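Paternally-expressed gene 3 protein (Homo sapiens, PDB 4BHX) acts between p53 and BAX in a DNA damage-activated neuronal death pathway, and dimerizes through the SCAN domain described here to control gene expression. Local coordinates at residues H10-F13 with R14-I17. Sequence-based numbering, arbitrary orientation.
With EDO (1,2-ethanediol), chain M; EDO (1,2-ethanediol), chain K.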
ATOM      1  N   HIS A  10       5.423  -2.922   2.658  1.00 12.86           N
ATOM      2  CA  HIS A  10       4.061  -2.442   2.936  1.00 13.59           C
ATOM      3  C   HIS A  10       3.294  -3.425   3.703  1.00 12.98           C
ATOM      4  O   HIS A  10       2.671  -3.090   4.683  1.00 12.88           O
ATOM      5  CB  HIS A  10       3.407  -2.214   1.615  1.00 13.47           C
ATOM      6  CG  HIS A  10       1.992  -1.824   1.700  1.00 16.08           C
ATOM      7  ND1 HIS A  10       1.109  -2.069   0.677  1.00 18.19           N
ATOM      8  CD2 HIS A  10       1.282  -1.219   2.686  1.00 14.69           C
ATOM      9  CE1 HIS A  10      -0.080  -1.593   1.014  1.00 20.57           C
ATOM     10  NE2 HIS A  10      -0.002  -1.093   2.225  1.00 16.53           N
ATOM     11  N   GLN A  11       3.320  -4.707   3.284  1.00 14.07           N
ATOM     12  CA  GLN A  11       2.596  -5.752   4.006  1.00 14.79           C
ATOM     13  C   GLN A  11       3.200  -5.980   5.390  1.00 14.67           C
ATOM     14  O   GLN A  11       2.445  -6.112   6.389  1.00 13.57           O
ATOM     15  CB  GLN A  11       2.543  -7.054   3.176  1.00 19.87           C
ATOM     16  CG  GLN A  11       1.637  -6.891   1.959  1.00 25.24           C
ATOM     17  CD  GLN A  11       1.827  -7.952   0.866  1.00 35.16           C
ATOM     18  OE1 GLN A  11       2.249  -9.073   1.152  1.00 37.65           O
ATOM     19  NE2 GLN A  11       1.424  -7.619  -0.389  1.00 39.78           N
ATOM     20  N   ARG A  12       4.531  -6.016   5.520  1.00 11.78           N
ATOM     21  CA  ARG A  12       5.087  -6.211   6.845  1.00 11.88           C
ATOM     22  C   ARG A  12       4.702  -5.035   7.823  1.00 11.46           C
ATOM     23  O   ARG A  12       4.469  -5.274   9.012  1.00 10.63           O
ATOM     24  CB  ARG A  12       6.600  -6.349   6.843  1.00 14.38           C
ATOM     25  CG  ARG A  12       7.174  -7.482   6.002  1.00 17.31           C
ATOM     26  CD  ARG A  12       6.878  -8.840   6.591  1.00 19.94           C
ATOM     27  NE  ARG A  12       5.489  -9.254   6.700  0.50 20.37           N
ATOM     28  CZ  ARG A  12       4.743  -9.802   5.743  0.50 21.78           C
ATOM     29  NH1 ARG A  12       5.185  -9.961   4.489  0.50 22.13           N
ATOM     30  NH2 ARG A  12       3.494 -10.161   6.054  0.50 20.39           N
ATOM     31  N   PHE A  13       4.741  -3.816   7.309  1.00 10.97           N
ATOM     32  CA  PHE A  13       4.403  -2.626   8.091  1.00 11.35           C
ATOM     33  C   PHE A  13       2.978  -2.762   8.658  1.00 12.94           C
ATOM     34  O   PHE A  13       2.731  -2.525   9.851  1.00 13.84           O
ATOM     35  CB  PHE A  13       4.550  -1.389   7.176  1.00 10.82           C
ATOM     36  CG  PHE A  13       4.077  -0.071   7.813  1.00 10.31           C
ATOM     37  CD1 PHE A  13       4.649   0.401   9.005  1.00 10.53           C
ATOM     38  CD2 PHE A  13       3.027   0.666   7.238  1.00 10.03           C
ATOM     39  CE1 PHE A  13       4.168   1.607   9.574  1.00  9.91           C
ATOM     40  CE2 PHE A  13       2.584   1.909   7.805  1.00  9.96           C
ATOM     41  CZ  PHE A  13       3.156   2.341   8.987  1.00  9.21           C
ATOM     42  N   ARG A  14       2.041  -3.113   7.795  1.00 12.68           N
ATOM     43  CA  ARG A  14       0.649  -3.286   8.170  1.00 13.01           C
ATOM     44  C   ARG A  14       0.374  -4.510   9.048  1.00 13.82           C
ATOM     45  O   ARG A  14      -0.605  -4.499   9.801  1.00 14.98           O
ATOM     46  CB  ARG A  14      -0.185  -3.358   6.919  1.00 13.26           C
ATOM     47  CG  ARG A  14      -0.329  -2.092   6.116  1.00 13.29           C
ATOM     48  CD  ARG A  14      -0.919  -0.960   6.950  1.00 13.19           C
ATOM     49  NE  ARG A  14      -1.025   0.308   6.184  1.00 12.26           N
ATOM     50  CZ  ARG A  14      -0.965   1.532   6.732  1.00 12.29           C
ATOM     51  NH1 ARG A  14      -0.777   1.698   8.040  1.00 12.77           N
ATOM     52  NH2 ARG A  14      -1.050   2.586   5.966  1.00 13.77           N
ATOM     53  N   ASN A  15       1.196  -5.559   8.964  1.00 14.71           N
ATOM     54  CA  ASN A  15       0.904  -6.821   9.650  1.00 16.02           C
ATOM     55  C   ASN A  15       1.729  -7.031  10.875  1.00 14.29           C
ATOM     56  O   ASN A  15       1.477  -7.938  11.608  1.00 14.97           O
ATOM     57  CB  ASN A  15       1.109  -8.082   8.749  1.00 19.14           C
ATOM     58  CG  ASN A  15       0.370  -8.042   7.429  1.00 23.00           C
ATOM     59  OD1 ASN A  15       0.690  -8.843   6.516  1.00 30.13           O
ATOM     60  ND2 ASN A  15      -0.594  -7.198   7.301  1.00 22.33           N
ATOM     61  N   LEU A  16       2.685  -6.171  11.161  1.00 15.55           N
ATOM     62  CA  LEU A  16       3.473  -6.287  12.383  1.00 16.18           C
ATOM     63  C   LEU A  16       2.572  -6.228  13.599  1.00 16.56           C
ATOM     64  O   LEU A  16       1.649  -5.472  13.602  1.00 16.24           O
ATOM     65  CB  LEU A  16       4.449  -5.135  12.498  1.00 17.11           C
ATOM     66  CG  LEU A  16       5.431  -5.304  13.625  1.00 18.86           C
ATOM     67  CD1 LEU A  16       6.538  -6.198  13.143  1.00 22.59           C
ATOM     68  CD2 LEU A  16       6.015  -4.025  14.119  1.00 20.86           C
ATOM     69  N   ILE A  17       2.844  -7.069  14.594  1.00 17.91           N
ATOM     70  CA  ILE A  17       2.080  -7.187  15.853  1.00 21.18           C
ATOM     71  C   ILE A  17       2.903  -6.645  17.015  1.00 18.37           C
ATOM     72  O   ILE A  17       4.130  -6.699  17.008  1.00 19.23           O
ATOM     73  CB  ILE A  17       1.791  -8.670  16.146  1.00 27.11           C
ATOM     74  CG1 ILE A  17       1.028  -9.309  14.996  1.00 30.30           C
ATOM     75  CG2 ILE A  17       1.022  -8.890  17.437  1.00 32.81           C
ATOM     76  CD1 ILE A  17      -0.179  -8.562  14.562  1.00 28.91           C
TER
HETATM   77  C1  EDO M1101       5.066  -9.290  14.555  1.00 40.78           C
HETATM   78  O1  EDO M1101       6.186  -9.388  15.500  1.00 49.44           O
HETATM   79  C2  EDO M1101       5.101 -10.248  13.356  1.00 47.97           C
HETATM   80  O2  EDO M1101       3.903 -10.147  12.536  1.00 45.81           O
HETATM   81  C1  EDO K1099       4.137  -9.473  -2.111  1.00 47.98           C
HETATM   82  O1  EDO K1099       4.108  -9.463  -0.670  1.00 48.47           O
HETATM   83  C2  EDO K1099       5.532  -9.074  -2.529  1.00 43.70           C
HETATM   84  O2  EDO K1099       6.434 -10.113  -2.086  1.00 43.73           O
HETATM   85  O   HOH W   1       1.734  -3.090  12.394  1.00 16.52           O
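H10 and R14 are joined one helical turn apart at the carboxyl-terminal end of helix 6-15, where R14 N donates to H10 O over 3.2 Å at a nearly straight 165°. The next bond, N15 N to Q11 O, is shorter at 2.9 Å but more bent. Beyond it the ladder frays: L16 N reaches R12 O only weakly, at an angle of 128°, as L16 leaves helical geometry. A water donates to both F13 O and L16 O, 2.8 Å from the former, and so links the carbonyls of F13 and L16 where the helix ends. Among the side chains, the amide of N15 folds back over the preceding turn, and its OD1 comes within 3.1 Å of R12 NH2; the angle is too poor for a hydrogen bond, and the guanidinium and amide planes lie askew. R14 runs alongside the F13 ring, pointing the same way, and CE2 of F13 sits over one face of the R14 guanidinium, toward its rim, 3.4 Å from R14 NH1. R14 CG, turned beside its backbone N and anti to the carbonyl carbon (chi1 -70°), also packs on the H10 ring, 3.9 Å from H10 CD2. The polar ends of R14 and H10 converge on E56 of helix 46-61: R14 NH2 forms a salt bridge with its OE1, and H10 NE2 is hydrogen-bonded to its OE2. On the inner side, F13 and L16 touch helix 24-39 through L34, C35 and L31, while R12 lies against F8 in a cation-pi contact. The shared carboxylate probably offsets the positive charge of R14 beside the histidine, and its two bonds tie successive turns of the first helix of this SCAN domain to helix 46-61.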